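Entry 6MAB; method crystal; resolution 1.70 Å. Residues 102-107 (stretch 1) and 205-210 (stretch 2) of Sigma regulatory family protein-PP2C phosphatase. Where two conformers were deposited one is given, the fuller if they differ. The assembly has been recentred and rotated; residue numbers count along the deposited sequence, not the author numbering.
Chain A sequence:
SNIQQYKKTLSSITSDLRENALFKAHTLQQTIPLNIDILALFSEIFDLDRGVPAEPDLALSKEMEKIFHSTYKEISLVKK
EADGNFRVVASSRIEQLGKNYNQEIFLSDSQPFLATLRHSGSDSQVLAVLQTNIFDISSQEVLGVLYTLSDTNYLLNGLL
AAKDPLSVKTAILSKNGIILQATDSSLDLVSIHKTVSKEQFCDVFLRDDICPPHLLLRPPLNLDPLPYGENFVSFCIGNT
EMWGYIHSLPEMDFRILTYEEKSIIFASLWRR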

# COMPACT_ATOMS: atom_id res chain seq x y z
N ASN A 102 2.86 13.61 13.75
CA ASN A 102 1.45 13.34 14.01
C ASN A 102 0.71 12.91 12.75
O ASN A 102 -0.14 12.02 12.79
CB ASN A 102 0.77 14.58 14.60
CG ASN A 102 1.15 14.83 16.03
OD1 ASN A 102 1.79 14.00 16.67
ND2 ASN A 102 0.71 15.97 16.56
N GLN A 103 0.99 13.58 11.62
CA GLN A 103 0.28 13.24 10.39
C GLN A 103 0.77 11.92 9.82
O GLN A 103 0.02 11.27 9.09
CB GLN A 103 0.48 14.32 9.34
CG GLN A 103 -0.80 15.04 8.94
CD GLN A 103 -1.25 16.01 9.99
OE1 GLN A 103 -1.35 15.66 11.17
NE2 GLN A 103 -1.53 17.24 9.58
N GLU A 104 1.99 11.53 10.13
CA GLU A 104 2.59 10.34 9.54
C GLU A 104 2.19 9.07 10.28
O GLU A 104 2.23 7.98 9.70
CB GLU A 104 4.13 10.49 9.55
CG GLU A 104 4.72 11.43 8.49
CD GLU A 104 4.67 12.92 8.86
OE1 GLU A 104 4.13 13.31 9.92
OE2 GLU A 104 5.20 13.72 8.05
N ILE A 105 1.84 9.17 11.55
CA ILE A 105 1.53 7.99 12.36
C ILE A 105 0.03 7.75 12.29
O ILE A 105 -0.75 8.64 12.61
CB ILE A 105 1.98 8.19 13.82
CG1 ILE A 105 3.49 8.35 13.93
CG2 ILE A 105 1.50 7.03 14.72
CD1 ILE A 105 4.32 7.19 13.42
N PHE A 106 -0.37 6.54 11.93
CA PHE A 106 -1.75 6.13 11.79
C PHE A 106 -2.08 4.92 12.67
O PHE A 106 -3.17 4.37 12.52
CB PHE A 106 -2.08 5.74 10.34
CG PHE A 106 -1.31 6.51 9.28
CD1 PHE A 106 -1.42 7.88 9.18
CD2 PHE A 106 -0.52 5.84 8.36
CE1 PHE A 106 -0.74 8.58 8.20
CE2 PHE A 106 0.17 6.53 7.37
CZ PHE A 106 0.05 7.91 7.30
N LEU A 107 -1.15 4.46 13.49
CA LEU A 107 -1.31 3.25 14.31
C LEU A 107 -1.91 3.60 15.67
O LEU A 107 -1.36 4.43 16.41
CB LEU A 107 0.05 2.60 14.47
CG LEU A 107 0.17 1.34 15.39
CD1 LEU A 107 -0.61 0.20 14.82
CD2 LEU A 107 1.61 0.94 15.55
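Stretch 2 205-210: FLRDDI

Stretch 2 lies on stretch 1 without forming any regular helix or strand. End to end, the two stretches run in roughly opposite directions. Arg-207 to Ile-210 make a type I beta turn. In stretch 1, Asn-102 to Glu-104 have helical backbone angles but lack the regular bonds, and the rest is loop or turn. The nearest CA atoms across the stretches are those of Gln-103 and Arg-207, 5.2 Å apart. Together the stretches bury 321 Å², most of it through Gln-103, Arg-207 and Glu-104.

Gln-103 gives the largest share. Its CA-to-CB bond points toward stretch 2, and its side chain runs along the start of the turn. Gln-103 CB packs over one face of the Arg-207 guanidinium, 3.9 Å from Arg-207 CZ. Gln-103 CG lies 3.9 Å from Asp-208 N, a buried nitrogen with no hydrogen-bond partner in the model. The side chain of Asp-208 is poorly ordered and not modelled beyond CB.

Arg-207 links the stretches by charge. Its NH1 donates a hydrogen bond to Glu-104 OE2 at 3.0 Å, as part of a salt bridge. Glu-104 OE2 lies at the edge of the guanidinium, near its plane, while Gln-103 CB lies over one face. Within the turn, Asp-209 holds the same group with two hydrogen bonds. Arg-207 NE lies 3.2 Å from Asp-209 OD1, and Arg-207 NH2 lies 2.9 Å from Asp-209 OD2. The guanidinium is thus held between two acidic side chains, one from each stretch.

Leu-206 meets stretch 1 mainly through its carbonyl. Leu-206 O is 3.7 Å from Glu-104 CA and 3.4 Å from Phe-106 CZ, at the edge of the ring. A water bridges the backbones, donating to Glu-104 O at 2.9 Å and to Leu-206 O at 2.8 Å.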

# COMPACT_ATOMS: atom_id res chain seq x y z
N PHE A 205 -1.01 9.20 0.38
CA PHE A 205 0.35 9.68 0.54
C PHE A 205 0.82 9.44 1.98
O PHE A 205 0.11 8.81 2.78
CB PHE A 205 0.40 11.14 0.11
CG PHE A 205 0.01 11.37 -1.33
CD1 PHE A 205 0.84 10.95 -2.36
CD2 PHE A 205 -1.15 12.04 -1.65
CE1 PHE A 205 0.49 11.16 -3.67
CE2 PHE A 205 -1.52 12.27 -2.97
CZ PHE A 205 -0.70 11.84 -3.98
N LEU A 206 2.01 9.93 2.32
CA LEU A 206 2.57 9.67 3.64
C LEU A 206 1.97 10.55 4.72
O LEU A 206 2.13 10.24 5.91
CB LEU A 206 4.08 9.86 3.64
CG LEU A 206 4.89 8.89 2.80
CD1 LEU A 206 6.34 9.28 2.86
CD2 LEU A 206 4.70 7.47 3.35
N ARG A 207 1.28 11.62 4.34
CA ARG A 207 0.61 12.52 5.26
C ARG A 207 -0.83 12.68 4.82
O ARG A 207 -1.13 12.62 3.62
CB ARG A 207 1.29 13.88 5.32
CG ARG A 207 2.72 13.83 5.81
CD ARG A 207 3.40 15.18 5.61
NE ARG A 207 2.60 16.25 6.18
CZ ARG A 207 2.74 16.76 7.40
NH1 ARG A 207 3.67 16.32 8.23
NH2 ARG A 207 1.94 17.75 7.78
N ASP A 208 -1.73 12.88 5.78
CA ASP A 208 -3.15 12.98 5.50
C ASP A 208 -3.56 14.34 4.93
O ASP A 208 -4.75 14.57 4.73
CB ASP A 208 -3.96 12.70 6.78
N ASP A 209 -2.60 15.23 4.66
CA ASP A 209 -2.88 16.59 4.20
C ASP A 209 -2.28 16.88 2.83
O ASP A 209 -2.09 18.05 2.47
CB ASP A 209 -2.37 17.61 5.22
CG ASP A 209 -0.86 17.55 5.39
OD1 ASP A 209 -0.23 16.64 4.82
OD2 ASP A 209 -0.30 18.42 6.10
N ILE A 210 -1.97 15.85 2.05
CA ILE A 210 -1.39 16.01 0.72
C ILE A 210 -2.48 15.68 -0.30
O ILE A 210 -3.00 14.56 -0.31
CB ILE A 210 -0.16 15.10 0.53
CG1 ILE A 210 0.96 15.48 1.49
CG2 ILE A 210 0.35 15.18 -0.92
CD1 ILE A 210 2.05 14.43 1.62
O HOH W 1 3.19 15.63 11.14
O HOH W 2 3.31 7.93 7.01